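Local coordinates for secretion activator protein, hypothetical (Brucella abortus bv. 1 str. 9-941, PDB 7DNP) that probably cleaves peptidoglycan as a muramidase of glycosyl hydrolase family 108, an autolysin working with the type IV secretion system, at residues K54-T57 against K58-T62; D77-A80 against G81-H84; R123-A126 against A127-I131. One frame throughout, in Å; residues are numbered along the deposited sequence.

Contact 1. Residues K54-T57 against K58-T62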
# COMPACT_ATOMS: atom_id res chain seq x y z
N LYS A 54 -2.02 -20.10 5.40
CA LYS A 54 -3.36 -20.36 5.92
C LYS A 54 -3.42 -20.23 7.44
O LYS A 54 -4.45 -19.80 7.98
CB LYS A 54 -3.82 -21.75 5.48
CG LYS A 54 -5.29 -22.03 5.68
CD LYS A 54 -5.73 -23.25 4.89
CE LYS A 54 -7.25 -23.38 4.85
NZ LYS A 54 -7.78 -24.07 6.06
N ALA A 55 -2.34 -20.57 8.15
CA ALA A 55 -2.32 -20.48 9.60
C ALA A 55 -1.86 -19.11 10.12
O ALA A 55 -1.82 -18.92 11.33
CB ALA A 55 -1.43 -21.57 10.19
N LEU A 56 -1.52 -18.17 9.23
CA LEU A 56 -1.03 -16.87 9.66
C LEU A 56 -1.96 -16.21 10.67
O LEU A 56 -3.18 -16.19 10.48
CB LEU A 56 -0.87 -15.95 8.44
CG LEU A 56 -0.25 -14.57 8.70
CD1 LEU A 56 1.13 -14.70 9.30
CD2 LEU A 56 -0.20 -13.76 7.41
N THR A 57 -1.38 -15.69 11.75
CA THR A 57 -2.13 -14.99 12.78
C THR A 57 -2.29 -13.51 12.40
O THR A 57 -1.49 -12.95 11.65
CB THR A 57 -1.45 -15.09 14.15
OG1 THR A 57 -0.27 -14.26 14.16
CG2 THR A 57 -1.07 -16.53 14.47
N LYS A 58 -3.33 -12.89 12.96
CA LYS A 58 -3.53 -11.46 12.73
C LYS A 58 -2.41 -10.63 13.36
O LYS A 58 -2.04 -9.59 12.81
CB LYS A 58 -4.89 -11.02 13.26
CG LYS A 58 -5.28 -9.60 12.88
CD LYS A 58 -6.72 -9.29 13.28
CE LYS A 58 -7.15 -7.92 12.76
NZ LYS A 58 -8.46 -7.48 13.32
N THR A 59 -1.86 -11.08 14.49
CA THR A 59 -0.75 -10.36 15.11
C THR A 59 0.45 -10.32 14.18
O THR A 59 1.07 -9.26 14.00
CB THR A 59 -0.37 -11.00 16.44
OG1 THR A 59 -1.43 -10.80 17.38
CG2 THR A 59 0.91 -10.38 16.99
N LYS A 60 0.81 -11.45 13.58
CA LYS A 60 1.95 -11.45 12.67
C LYS A 60 1.65 -10.66 11.41
O LYS A 60 2.52 -9.93 10.91
CB LYS A 60 2.38 -12.88 12.32
CG LYS A 60 3.69 -12.93 11.55
CD LYS A 60 4.10 -14.35 11.19
CE LYS A 60 4.86 -15.01 12.32
NZ LYS A 60 5.45 -16.30 11.86
N ALA A 61 0.43 -10.78 10.88
CA ALA A 61 0.04 -9.96 9.73
C ALA A 61 0.17 -8.48 10.05
O ALA A 61 0.64 -7.70 9.22
CB ALA A 61 -1.39 -10.30 9.30
N THR A 62 -0.23 -8.08 11.26
CA THR A 62 -0.12 -6.68 11.65
C THR A 62 1.34 -6.25 11.74
O THR A 62 1.69 -5.14 11.31
CB THR A 62 -0.85 -6.44 12.97
OG1 THR A 62 -2.21 -6.86 12.85
CG2 THR A 62 -0.82 -4.96 13.34
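Thr57 grips the first turn of helix 58-70 with two acceptors, its side-chain hydroxyl and its carbonyl oxygen. OG1 accepts the amide hydrogen of Lys60, with 3.1 Å from Thr57 OG1 to Lys60 N and an N-H...O angle of 165°. This is the classical N-cap bond, made by the residue just before the helix to the amide three places on. The chi1 of 73° puts OG1 between the backbone N and the carbonyl carbon, turned toward the start of the helix, while the methyl CG2 is held beside the backbone N. Thr57 O meanwhile takes the first i to i+4 bond, 3.0 Å from Ala61 N, with the donor tilted 20° from the carbonyl plane.

Leu56, the residue before the N-cap, adds an apolar contact, and its two methyls meet two successive residues of that first turn. CD1 lies against the aliphatic part of Lys60, 3.5 Å from Lys60 CD, the two side chains crossing at about a right angle. CD2 faces Ala61, four places after the N-cap, with 4.1 Å from Leu56 CD2 to Ala61 CB; these are the positions of a hydrophobic staple, here a loose one. The methylenes of Lys60 thus serve as a hydrophobic surface, and a bend farther along its chain takes the amine onward to a salt bridge with Glu44 of helix 37-44. Leu40 of that same helix and Met33 also touch Leu56, joining the helix start to neighbouring parts of the glycosyl hydrolase region.

A residue of the opening turn therefore meets the preceding chain in two ways, Lys60 giving its amide to Thr57 and its methylenes to Leu56. The threonine hydroxyl provides that first-turn amide with an acceptor, and the pairing is consistent with a well-defined start to helix 58-70.

Contact 2. Residues D77-A80 against G81-H84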
# COMPACT_ATOMS: atom_id res chain seq x y z
N ASP A 77 5.98 9.75 8.75
CA ASP A 77 6.51 11.04 8.35
C ASP A 77 5.77 11.67 7.17
O ASP A 77 5.89 12.88 6.97
CB ASP A 77 8.00 10.91 8.01
CG ASP A 77 8.78 10.29 9.15
OD1 ASP A 77 8.87 10.93 10.22
OD2 ASP A 77 9.28 9.15 8.99
N LEU A 78 5.01 10.89 6.41
CA LEU A 78 4.25 11.47 5.31
C LEU A 78 3.07 12.27 5.86
O LEU A 78 2.59 12.01 6.96
CB LEU A 78 3.75 10.37 4.37
CG LEU A 78 4.79 9.59 3.56
CD1 LEU A 78 4.11 8.55 2.68
CD2 LEU A 78 5.63 10.54 2.72
N PRO A 79 2.60 13.28 5.11
CA PRO A 79 1.41 14.01 5.54
C PRO A 79 0.22 13.07 5.66
O PRO A 79 0.14 12.04 4.98
CB PRO A 79 1.19 15.04 4.42
CG PRO A 79 2.49 15.14 3.72
CD PRO A 79 3.14 13.78 3.84
N ALA A 80 -0.71 13.43 6.55
CA ALA A 80 -1.95 12.68 6.67
C ALA A 80 -2.66 12.61 5.33
O ALA A 80 -2.69 13.58 4.57
CB ALA A 80 -2.86 13.33 7.72
N GLY A 81 -3.21 11.45 5.03
CA GLY A 81 -3.82 11.20 3.72
C GLY A 81 -2.84 10.71 2.68
O GLY A 81 -3.08 9.69 2.03
N VAL A 82 -1.74 11.44 2.49
CA VAL A 82 -0.66 10.95 1.64
C VAL A 82 -0.16 9.61 2.17
O VAL A 82 0.12 8.69 1.39
CB VAL A 82 0.48 11.98 1.57
CG1 VAL A 82 1.67 11.39 0.82
CG2 VAL A 82 0.01 13.26 0.89
N ASP A 83 -0.05 9.48 3.49
CA ASP A 83 0.40 8.23 4.09
C ASP A 83 -0.51 7.07 3.68
O ASP A 83 -0.02 6.02 3.25
CB ASP A 83 0.47 8.36 5.62
CG ASP A 83 -0.77 9.01 6.23
OD1 ASP A 83 -1.79 9.19 5.52
OD2 ASP A 83 -0.73 9.33 7.43
N HIS A 84 -1.83 7.26 3.76
CA HIS A 84 -2.75 6.17 3.46
C HIS A 84 -2.71 5.80 1.98
O HIS A 84 -2.71 4.61 1.63
CB HIS A 84 -4.18 6.55 3.87
CG HIS A 84 -5.19 5.50 3.54
ND1 HIS A 84 -5.25 4.29 4.20
CD2 HIS A 84 -6.18 5.47 2.62
CE1 HIS A 84 -6.24 3.57 3.70
NE2 HIS A 84 -6.82 4.26 2.74
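Val82 lies flat over one face of the Pro79 ring, its CG1 near the ring's CD and its CG2 near the ring's CB. With CG1 anti to the backbone N (chi1 173°), Val82 CB comes within 3.9 Å of Pro79 CD, and Val82 CG2 within 4.1 Å of Pro79 CB, the two side chains meeting at an oblique angle. Leu78 and Val82 instead cross at about a right angle, with 4.2 Å between Leu78 CD1 and Val82 CG1. The leucine also backs onto the main chain of Asp83, with Leu78 CB lying 4.0 Å from Asp83 CA.

This is the tight turn that starts helix 82-93, with Gly81 at the N-cap position. The positive phi of Gly81 (87°) would press a side chain against the carbonyl oxygen of Ala80, a backbone shape that calls for glycine. Pro79 O accepts the first helical amide, 3.0 Å from Asp83 N, with the donor almost in line with the carbonyl bond. Val82 N also makes a weak bond to Ala80 O.

The carboxylate of Asp83 folds back over this bend, since a chi1 of 47° carries CG between its own N and carbonyl carbon. Asp83 OD1 then lies 2.7 Å from Gly81 N and also close to His84 N, both bent, weak bonds. OD2 is held from outside the turn by Thr5 OG1 and the backbone N of Ala2, near the start of the chain. Val82 also meets helix 127-142, while the imidazole of His84 makes an edge-to-face contact with Phe169 of helix 148-170.

Contact 3. Residues R123-A126 against A127-I131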
# COMPACT_ATOMS: atom_id res chain seq x y z
N ARG A 123 6.59 17.88 1.21
CA ARG A 123 6.10 18.94 2.07
C ARG A 123 6.01 20.29 1.37
O ARG A 123 5.49 21.25 1.96
CB ARG A 123 6.97 19.05 3.32
CG ARG A 123 6.66 17.95 4.32
CD ARG A 123 7.81 17.63 5.25
NE ARG A 123 7.52 16.42 6.01
CZ ARG A 123 8.32 15.89 6.93
NH1 ARG A 123 9.47 16.47 7.23
NH2 ARG A 123 7.96 14.78 7.57
N LYS A 124 6.48 20.40 0.12
CA LYS A 124 6.33 21.61 -0.67
C LYS A 124 5.06 21.62 -1.51
O LYS A 124 4.75 22.64 -2.13
CB LYS A 124 7.53 21.81 -1.59
CG LYS A 124 8.80 22.23 -0.87
CD LYS A 124 10.00 22.17 -1.81
CE LYS A 124 11.28 22.63 -1.12
NZ LYS A 124 12.45 22.61 -2.04
N MET A 125 4.32 20.51 -1.55
CA MET A 125 3.11 20.39 -2.35
C MET A 125 1.90 20.20 -1.45
O MET A 125 2.02 19.77 -0.30
CB MET A 125 3.20 19.21 -3.33
CG MET A 125 4.23 19.36 -4.42
SD MET A 125 4.21 17.92 -5.51
CE MET A 125 2.49 17.89 -6.01
N ALA A 126 0.73 20.52 -1.99
CA ALA A 126 -0.51 20.31 -1.26
C ALA A 126 -0.78 18.82 -1.11
O ALA A 126 -0.55 18.04 -2.03
CB ALA A 126 -1.67 20.99 -1.98
N ALA A 127 -1.28 18.43 0.07
CA ALA A 127 -1.44 17.01 0.36
C ALA A 127 -2.52 16.37 -0.51
O ALA A 127 -2.33 15.26 -1.02
CB ALA A 127 -1.76 16.80 1.84
N ASP A 128 -3.65 17.05 -0.70
CA ASP A 128 -4.70 16.46 -1.52
C ASP A 128 -4.29 16.43 -2.99
O ASP A 128 -4.73 15.54 -3.73
CB ASP A 128 -6.03 17.20 -1.31
CG ASP A 128 -5.96 18.68 -1.64
OD1 ASP A 128 -5.02 19.12 -2.34
OD2 ASP A 128 -6.86 19.42 -1.18
N ARG A 129 -3.44 17.36 -3.43
CA ARG A 129 -2.89 17.28 -4.78
C ARG A 129 -1.99 16.06 -4.93
O ARG A 129 -2.07 15.35 -5.94
CB ARG A 129 -2.13 18.57 -5.11
CG ARG A 129 -1.32 18.48 -6.40
CD ARG A 129 -0.74 19.83 -6.78
NE ARG A 129 -1.59 20.53 -7.74
CZ ARG A 129 -2.55 21.38 -7.39
NH1 ARG A 129 -2.79 21.64 -6.10
NH2 ARG A 129 -3.28 21.98 -8.32
N ILE A 130 -1.12 15.82 -3.95
CA ILE A 130 -0.29 14.61 -3.98
C ILE A 130 -1.16 13.37 -4.03
O ILE A 130 -0.91 12.44 -4.82
CB ILE A 130 0.65 14.58 -2.76
CG1 ILE A 130 1.64 15.75 -2.82
CG2 ILE A 130 1.38 13.24 -2.68
CD1 ILE A 130 2.69 15.70 -1.72
N ILE A 131 -2.22 13.33 -3.21
CA ILE A 131 -3.09 12.16 -3.16
C ILE A 131 -3.73 11.90 -4.52
O ILE A 131 -3.74 10.77 -5.01
CB ILE A 131 -4.16 12.33 -2.07
CG1 ILE A 131 -3.53 12.30 -0.67
CG2 ILE A 131 -5.24 11.25 -2.21
CD1 ILE A 131 -4.43 12.83 0.42
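The N-terminal turn of helix 127-142, in the predicted peptidoglycan-binding region, starts at Ala126, the N-cap residue, and is flanked by Met125 just ahead of it. Ala126 has no polar side chain with which to cap, and the bond that crosses here is the backbone one from Ile130 N to Ala126 O, 3.0 Å long and 164° at the hydrogen. Two side-chain carbons also crowd the same oxygen: Ile130 CG1 comes to 3.3 Å from Ala126 O, and Arg129 CB to 3.5 Å from it.

Met125 reaches the helix with both ends of its side chain. Near the backbone, its CB packs on the ethyl branch of the isoleucine, with 3.8 Å from Met125 CB to Ile130 CG1. Farther out, the chain turns at its last torsion (chi3 55°), which swings the terminal methyl to the arginine, with 3.8 Å from Met125 CE to Arg129 CD; the two long side chains cross at about a right angle. Arg129 in turn bends at its own third torsion (-95°), so its guanidinium has the methyl of Ala126 at its edge, near its plane, and its NE makes a weak, long ion pair with Glu133. Asp128 brings OD1 to 3.9 Å from Ala126 CB, a loose van der Waals approach of a polar oxygen to a methyl, while its OD2 forms a salt bridge with Arg171.

The contact lies at the surface, with Ile130 its buried member. Toward the interior, Ile130 is met by Leu102 and Val106 of helix 95-106, the second of which also touches Met125. Val82 of helix 82-93 packs on Ala127 and Ile130, and Leu167 of helix 148-170 lies against Asp128.

How the contacts relate
All three contacts are helix starts, and they follow one another along the chain. Contacts 2 and 3 are neighbours, their centres 10 Å apart, although one belongs to the glycosyl hydrolase 108 region and the other to the predicted peptidoglycan-binding region. A probable hydrogen bond of 2.9 Å from Arg123 NH2 to Asp77 O ties their loops, and Ile131 CD1 packs 3.5 Å from Gly81 C, so the two regions meet here. Contact 1 stands apart, its centre about 25 Å from that of contact 2 and about 34 Å from that of contact 3, beyond the chain's centre from the latter. The side chain of Leu56 in contact 1 is about 8 Å from the bound muropeptide ligand.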